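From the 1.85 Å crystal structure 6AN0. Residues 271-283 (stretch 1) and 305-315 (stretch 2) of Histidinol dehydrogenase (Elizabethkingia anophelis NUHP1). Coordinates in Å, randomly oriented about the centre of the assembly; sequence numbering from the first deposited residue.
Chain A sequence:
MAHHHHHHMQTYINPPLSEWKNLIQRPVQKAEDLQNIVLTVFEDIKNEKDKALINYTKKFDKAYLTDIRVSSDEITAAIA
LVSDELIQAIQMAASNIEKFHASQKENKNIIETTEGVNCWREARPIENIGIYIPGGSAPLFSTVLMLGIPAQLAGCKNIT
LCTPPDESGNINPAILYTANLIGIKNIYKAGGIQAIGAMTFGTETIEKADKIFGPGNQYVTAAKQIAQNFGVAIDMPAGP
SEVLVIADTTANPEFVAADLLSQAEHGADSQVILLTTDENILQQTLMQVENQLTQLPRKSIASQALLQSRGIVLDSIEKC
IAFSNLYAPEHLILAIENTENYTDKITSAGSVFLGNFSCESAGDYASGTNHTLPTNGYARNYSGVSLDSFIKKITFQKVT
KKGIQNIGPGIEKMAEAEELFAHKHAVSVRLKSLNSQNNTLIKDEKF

Stretch 1 271-283: QVILLTTDENILQ
Stretch 2 305-315: ALLQSRGIVLD

Strands 271-276 and 310-313 lie side by side and parallel, their axes 15° apart and 4.7 Å at closest approach. The register pairs Ile 273 with Arg 310, Leu 274 with Gly 311, Leu 275 with Ile 312 and Thr 276 with Val 313, at CA-CA separations of 5.1, 4.6, 4.9 and 4.9 Å. Phi runs from -142° to -96° and psi from 119° to 155° in both strands. Hydrogen bonds alternate in direction: Arg 310 N to Val 272 O (3.3 Å), Leu 274 N to Arg 310 O (3.0 Å), Ile 312 N to Leu 274 O (2.7 Å), Thr 276 N to Ile 312 O (2.9 Å) and Leu 314 N to Thr 276 O (2.9 Å), with N-H...O angles of 159-169°.

Val 313 (chi1 177°, t) has the largest covered area, 81 Å². It shares a sheet face with Leu 274 and Thr 276, where helix 279-283 packs, running at 160° to strand 310-313. Val 313 CG2 lies 3.7 Å from Leu 282 CD2 and 3.5 Å from Thr 276 OG1. Leu 282 (t, p) also sets CD1 4.0 Å from Gly 311 CA; an ideal CB on Gly 311 would fall 2.8 Å from that CD1, a clash.

Gln 271 (t, t, chi3 56°) covers 71 Å². Its CA-CB bond points sideways, but the extended chain brings NE2 to Gln 308 O, a nearly linear hydrogen bond of 3.0 Å and 176°. Nearby, Val 272 N donates to Ser 309 OG at 3.1 Å.

Arg 310 (m, t, t, chi4 102°) follows with 65 Å², on the face of Ile 273, Leu 275 and Ile 312. Its CB approaches Ile 273 CD1 at 4.0 Å, while Leu 275 CD2 packs 3.7 Å from Ile 312 CB.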

ATOM      1  N   GLN A 271      10.222 -15.937  16.040  1.00 26.46           N
ATOM      2  CA  GLN A 271      11.494 -16.510  15.630  1.00 27.16           C
ATOM      3  C   GLN A 271      12.595 -15.488  15.845  1.00 26.81           C
ATOM      4  O   GLN A 271      12.411 -14.297  15.558  1.00 23.52           O
ATOM      5  CB  GLN A 271      11.485 -16.942  14.155  1.00 28.65           C
ATOM      6  CG  GLN A 271      12.784 -17.632  13.727  1.00 30.55           C
ATOM      7  CD  GLN A 271      12.762 -18.101  12.286  1.00 33.76           C
ATOM      8  OE1 GLN A 271      12.522 -17.316  11.377  1.00 30.16           O
ATOM      9  NE2 GLN A 271      13.007 -19.401  12.073  1.00 33.41           N
ATOM     10  N   VAL A 272      13.742 -15.946  16.335  1.00 22.47           N
ATOM     11  CA  VAL A 272      14.902 -15.067  16.432  1.00 23.69           C
ATOM     12  C   VAL A 272      16.072 -15.700  15.687  1.00 25.30           C
ATOM     13  O   VAL A 272      16.227 -16.926  15.638  1.00 25.18           O
ATOM     14  CB  VAL A 272      15.283 -14.732  17.896  1.00 29.79           C
ATOM     15  CG1 VAL A 272      14.043 -14.327  18.703  1.00 28.51           C
ATOM     16  CG2 VAL A 272      16.012 -15.896  18.565  1.00 24.44           C
ATOM     17  N   ILE A 273      16.896 -14.839  15.090  1.00 24.86           N
ATOM     18  CA  ILE A 273      18.075 -15.246  14.340  1.00 25.81           C
ATOM     19  C   ILE A 273      19.248 -14.448  14.878  1.00 27.30           C
ATOM     20  O   ILE A 273      19.180 -13.216  14.933  1.00 23.54           O
ATOM     21  CB  ILE A 273      17.913 -14.986  12.828  1.00 25.15           C
ATOM     22  CG1 ILE A 273      16.646 -15.661  12.292  1.00 26.24           C
ATOM     23  CG2 ILE A 273      19.151 -15.475  12.075  1.00 23.40           C
ATOM     24  CD1 ILE A 273      16.747 -17.153  12.226  1.00 26.70           C
ATOM     25  N   LEU A 274      20.310 -15.142  15.289  1.00 26.21           N
ATOM     26  CA  LEU A 274      21.554 -14.501  15.713  1.00 27.13           C
ATOM     27  C   LEU A 274      22.661 -14.850  14.722  1.00 27.13           C
ATOM     28  O   LEU A 274      22.985 -16.027  14.535  1.00 26.12           O
ATOM     29  CB  LEU A 274      21.940 -14.939  17.132  1.00 26.07           C
ATOM     30  CG  LEU A 274      23.322 -14.520  17.660  1.00 26.52           C
ATOM     31  CD1 LEU A 274      23.466 -13.000  17.694  1.00 24.09           C
ATOM     32  CD2 LEU A 274      23.577 -15.109  19.046  1.00 24.02           C
ATOM     33  N   LEU A 275      23.226 -13.828  14.081  1.00 22.10           N
ATOM     34  CA  LEU A 275      24.380 -13.968  13.200  1.00 24.14           C
ATOM     35  C   LEU A 275      25.583 -13.370  13.912  1.00 24.50           C
ATOM     36  O   LEU A 275      25.508 -12.231  14.385  1.00 24.15           O
ATOM     37  CB  LEU A 275      24.156 -13.242  11.865  1.00 21.91           C
ATOM     38  CG  LEU A 275      22.887 -13.551  11.065  1.00 21.06           C
ATOM     39  CD1 LEU A 275      22.901 -12.753   9.766  1.00 18.76           C
ATOM     40  CD2 LEU A 275      22.779 -15.038  10.780  1.00 23.16           C
ATOM     41  N   THR A 276      26.671 -14.132  14.026  1.00 25.01           N
ATOM     42  CA  THR A 276      27.881 -13.612  14.656  1.00 30.91           C
ATOM     43  C   THR A 276      29.068 -13.807  13.724  1.00 35.01           C
ATOM     44  O   THR A 276      29.064 -14.702  12.872  1.00 38.84           O
ATOM     45  CB  THR A 276      28.187 -14.286  16.019  1.00 35.00           C
ATOM     46  OG1 THR A 276      28.608 -15.638  15.808  1.00 41.24           O
ATOM     47  CG2 THR A 276      26.975 -14.285  16.925  1.00 36.77           C
ATOM     48  N   THR A 277      30.092 -12.962  13.888  1.00 29.51           N
ATOM     49  CA  THR A 277      31.312 -13.135  13.109  1.00 34.00           C
ATOM     50  C   THR A 277      32.338 -14.049  13.772  1.00 40.16           C
ATOM     51  O   THR A 277      33.367 -14.328  13.150  1.00 39.67           O
ATOM     52  CB  THR A 277      31.985 -11.788  12.794  1.00 37.71           C
ATOM     53  OG1 THR A 277      32.233 -11.058  14.004  1.00 37.01           O
ATOM     54  CG2 THR A 277      31.115 -10.964  11.856  1.00 39.60           C
ATOM     55  N   ASP A 278      32.118 -14.514  15.003  1.00 36.99           N
ATOM     56  CA  ASP A 278      32.951 -15.612  15.483  1.00 49.61           C
ATOM     57  C   ASP A 278      32.194 -16.429  16.522  1.00 44.11           C
ATOM     58  O   ASP A 278      31.192 -15.990  17.095  1.00 39.29           O
ATOM     59  CB  ASP A 278      34.342 -15.133  15.986  1.00 57.76           C
ATOM     60  CG  ASP A 278      34.345 -14.529  17.400  1.00 57.35           C
ATOM     61  OD1 ASP A 278      33.509 -14.864  18.265  1.00 58.95           O
ATOM     62  OD2 ASP A 278      35.260 -13.712  17.656  1.00 46.37           O
ATOM     63  N   GLU A 279      32.709 -17.636  16.750  1.00 45.97           N
ATOM     64  CA  GLU A 279      32.016 -18.624  17.562  1.00 40.43           C
ATOM     65  C   GLU A 279      32.003 -18.244  19.036  1.00 39.69           C
ATOM     66  O   GLU A 279      31.072 -18.616  19.763  1.00 43.26           O
ATOM     67  CB  GLU A 279      32.684 -19.983  17.356  1.00 46.26           C
ATOM     68  CG  GLU A 279      31.848 -21.180  17.737  1.00 58.42           C
ATOM     69  CD  GLU A 279      32.448 -22.463  17.202  1.00 66.65           C
ATOM     70  OE1 GLU A 279      31.843 -23.539  17.391  1.00 71.17           O
ATOM     71  OE2 GLU A 279      33.530 -22.382  16.582  1.00 65.11           O
ATOM     72  N   ASN A 280      33.024 -17.516  19.500  1.00 36.56           N
ATOM     73  CA  ASN A 280      33.084 -17.138  20.910  1.00 38.51           C
ATOM     74  C   ASN A 280      31.946 -16.194  21.286  1.00 38.82           C
ATOM     75  O   ASN A 280      31.378 -16.302  22.382  1.00 34.26           O
ATOM     76  CB  ASN A 280      34.439 -16.506  21.221  1.00 44.96           C
ATOM     77  CG  ASN A 280      34.605 -16.191  22.689  1.00 55.70           C
ATOM     78  OD1 ASN A 280      34.670 -15.027  23.083  1.00 61.94           O
ATOM     79  ND2 ASN A 280      34.665 -17.232  23.514  1.00 60.21           N
ATOM     80  N   ILE A 281      31.601 -15.261  20.395  1.00 34.80           N
ATOM     81  CA  ILE A 281      30.445 -14.399  20.630  1.00 31.95           C
ATOM     82  C   ILE A 281      29.171 -15.229  20.706  1.00 32.44           C
ATOM     83  O   ILE A 281      28.302 -14.987  21.552  1.00 31.83           O
ATOM     84  CB  ILE A 281      30.339 -13.331  19.524  1.00 33.09           C
ATOM     85  CG1 ILE A 281      31.607 -12.475  19.478  1.00 50.17           C
ATOM     86  CG2 ILE A 281      29.090 -12.471  19.726  1.00 34.54           C
ATOM     87  CD1 ILE A 281      31.980 -12.053  18.076  1.00 51.96           C
ATOM     88  N   LEU A 282      29.024 -16.192  19.794  1.00 30.73           N
ATOM     89  CA  LEU A 282      27.858 -17.068  19.820  1.00 33.48           C
ATOM     90  C   LEU A 282      27.778 -17.842  21.133  1.00 27.03           C
ATOM     91  O   LEU A 282      26.726 -17.877  21.781  1.00 31.22           O
ATOM     92  CB  LEU A 282      27.901 -18.022  18.627  1.00 30.48           C
ATOM     93  CG  LEU A 282      26.705 -18.968  18.512  1.00 37.33           C
ATOM     94  CD1 LEU A 282      25.395 -18.200  18.301  1.00 29.89           C
ATOM     95  CD2 LEU A 282      26.937 -19.966  17.393  1.00 42.15           C
ATOM     96  N   GLN A 283      28.888 -18.460  21.550  1.00 32.83           N
ATOM     97  CA  GLN A 283      28.870 -19.258  22.773  1.00 33.01           C
ATOM     98  C   GLN A 283      28.558 -18.404  24.001  1.00 35.12           C
ATOM     99  O   GLN A 283      27.767 -18.810  24.861  1.00 31.87           O
ATOM    100  CB  GLN A 283      30.205 -19.991  22.938  1.00 35.57           C
ATOM    101  N   ALA A 305       9.575 -20.642  21.243  1.00 29.73           N
ATOM    102  CA  ALA A 305      10.084 -19.875  20.108  1.00 22.62           C
ATOM    103  C   ALA A 305      11.552 -20.190  19.836  1.00 28.86           C
ATOM    104  O   ALA A 305      11.978 -20.222  18.675  1.00 28.95           O
ATOM    105  CB  ALA A 305       9.896 -18.376  20.343  1.00 25.37           C
ATOM    106  N   LEU A 306      12.345 -20.426  20.885  1.00 27.71           N
ATOM    107  CA  LEU A 306      13.759 -20.724  20.663  1.00 25.83           C
ATOM    108  C   LEU A 306      13.957 -22.040  19.918  1.00 27.29           C
ATOM    109  O   LEU A 306      14.981 -22.222  19.250  1.00 25.30           O
ATOM    110  CB  LEU A 306      14.515 -20.748  21.990  1.00 24.02           C
ATOM    111  CG  LEU A 306      14.729 -19.363  22.608  1.00 28.05           C
ATOM    112  CD1 LEU A 306      15.406 -19.526  23.960  1.00 32.60           C
ATOM    113  CD2 LEU A 306      15.566 -18.474  21.691  1.00 27.25           C
ATOM    114  N   LEU A 307      12.999 -22.964  20.007  1.00 27.79           N
ATOM    115  CA  LEU A 307      13.161 -24.235  19.303  1.00 29.66           C
ATOM    116  C   LEU A 307      13.300 -24.017  17.803  1.00 34.22           C
ATOM    117  O   LEU A 307      14.046 -24.738  17.129  1.00 33.18           O
ATOM    118  CB  LEU A 307      11.984 -25.172  19.592  1.00 30.16           C
ATOM    119  CG  LEU A 307      12.207 -26.591  19.059  1.00 33.15           C
ATOM    120  CD1 LEU A 307      13.328 -27.289  19.834  1.00 37.98           C
ATOM    121  CD2 LEU A 307      10.913 -27.436  19.089  1.00 36.02           C
ATOM    122  N   GLN A 308      12.596 -23.021  17.266  1.00 31.49           N
ATOM    123  CA  GLN A 308      12.612 -22.711  15.841  1.00 42.04           C
ATOM    124  C   GLN A 308      13.643 -21.646  15.483  1.00 38.81           C
ATOM    125  O   GLN A 308      13.699 -21.217  14.326  1.00 32.73           O
ATOM    126  CB  GLN A 308      11.224 -22.247  15.382  1.00 50.59           C
ATOM    127  CG  GLN A 308      10.047 -23.005  15.984  1.00 53.67           C
ATOM    128  CD  GLN A 308       9.744 -24.327  15.279  1.00 50.65           C
ATOM    129  OE1 GLN A 308      10.071 -24.526  14.098  1.00 43.76           O
ATOM    130  NE2 GLN A 308       9.104 -25.238  16.008  1.00 42.63           N
ATOM    131  N   SER A 309      14.462 -21.222  16.437  1.00 28.52           N
ATOM    132  CA  SER A 309      15.428 -20.150  16.241  1.00 30.04           C
ATOM    133  C   SER A 309      16.800 -20.716  15.880  1.00 35.06           C
ATOM    134  O   SER A 309      17.061 -21.914  16.017  1.00 31.87           O
ATOM    135  CB  SER A 309      15.491 -19.281  17.499  1.00 26.73           C
ATOM    136  OG  SER A 309      14.227 -18.662  17.710  1.00 28.40           O
ATOM    137  N   ARG A 310      17.684 -19.839  15.388  1.00 30.68           N
ATOM    138  CA  ARG A 310      18.961 -20.273  14.828  1.00 31.74           C
ATOM    139  C   ARG A 310      20.062 -19.292  15.203  1.00 35.30           C
ATOM    140  O   ARG A 310      19.871 -18.081  15.081  1.00 25.11           O
ATOM    141  CB  ARG A 310      18.890 -20.384  13.294  1.00 30.31           C
ATOM    142  CG  ARG A 310      17.695 -21.169  12.775  1.00 40.04           C
ATOM    143  CD  ARG A 310      17.773 -21.436  11.286  1.00 43.23           C
ATOM    144  NE  ARG A 310      16.718 -22.361  10.886  1.00 49.42           N
ATOM    145  CZ  ARG A 310      15.590 -21.997  10.288  1.00 52.10           C
ATOM    146  NH1 ARG A 310      15.374 -20.724   9.991  1.00 53.17           N
ATOM    147  NH2 ARG A 310      14.682 -22.914   9.968  1.00 61.17           N
ATOM    148  N   GLY A 311      21.203 -19.813  15.645  1.00 31.28           N
ATOM    149  CA  GLY A 311      22.436 -19.041  15.746  1.00 30.45           C
ATOM    150  C   GLY A 311      23.421 -19.491  14.678  1.00 30.65           C
ATOM    151  O   GLY A 311      23.693 -20.686  14.534  1.00 38.23           O
ATOM    152  N   ILE A 312      23.946 -18.523  13.929  1.00 29.27           N
ATOM    153  CA  ILE A 312      24.747 -18.809  12.743  1.00 30.08           C
ATOM    154  C   ILE A 312      26.037 -18.005  12.802  1.00 34.93           C
ATOM    155  O   ILE A 312      26.002 -16.783  12.981  1.00 33.25           O
ATOM    156  CB  ILE A 312      23.964 -18.483  11.455  1.00 30.59           C
ATOM    157  CG1 ILE A 312      22.602 -19.191  11.479  1.00 37.65           C
ATOM    158  CG2 ILE A 312      24.779 -18.875  10.219  1.00 34.99           C
ATOM    159  CD1 ILE A 312      21.655 -18.766  10.379  1.00 35.44           C
ATOM    160  N   VAL A 313      27.169 -18.682  12.630  1.00 34.57           N
ATOM    161  CA  VAL A 313      28.466 -18.020  12.515  1.00 32.84           C
ATOM    162  C   VAL A 313      28.803 -17.845  11.041  1.00 30.04           C
ATOM    163  O   VAL A 313      28.790 -18.812  10.269  1.00 32.81           O
ATOM    164  CB  VAL A 313      29.572 -18.801  13.244  1.00 34.13           C
ATOM    165  CG1 VAL A 313      30.905 -18.104  13.039  1.00 36.62           C
ATOM    166  CG2 VAL A 313      29.254 -18.902  14.717  1.00 34.11           C
ATOM    167  N   LEU A 314      29.098 -16.611  10.652  1.00 32.27           N
ATOM    168  CA  LEU A 314      29.506 -16.260   9.300  1.00 31.11           C
ATOM    169  C   LEU A 314      30.750 -15.386   9.390  1.00 42.00           C
ATOM    170  O   LEU A 314      30.869 -14.568  10.306  1.00 51.44           O
ATOM    171  CB  LEU A 314      28.365 -15.528   8.559  1.00 26.38           C
ATOM    172  CG  LEU A 314      27.088 -16.347   8.331  1.00 34.62           C
ATOM    173  CD1 LEU A 314      25.904 -15.472   7.871  1.00 34.75           C
ATOM    174  CD2 LEU A 314      27.347 -17.493   7.345  1.00 37.59           C
ATOM    175  N   ASP A 315      31.669 -15.538   8.440  1.00 39.53           N
ATOM    176  CA  ASP A 315      33.032 -15.064   8.650  1.00 38.51           C
ATOM    177  C   ASP A 315      33.247 -13.594   8.286  1.00 43.19           C
ATOM    178  O   ASP A 315      34.398 -13.159   8.214  1.00 51.68           O
ATOM    179  CB  ASP A 315      34.031 -15.954   7.896  1.00 49.40           C
ATOM    180  CG  ASP A 315      33.807 -15.975   6.395  1.00 61.29           C
ATOM    181  OD1 ASP A 315      33.007 -15.169   5.877  1.00 67.47           O
ATOM    182  OD2 ASP A 315      34.447 -16.816   5.727  1.00 70.86           O
TER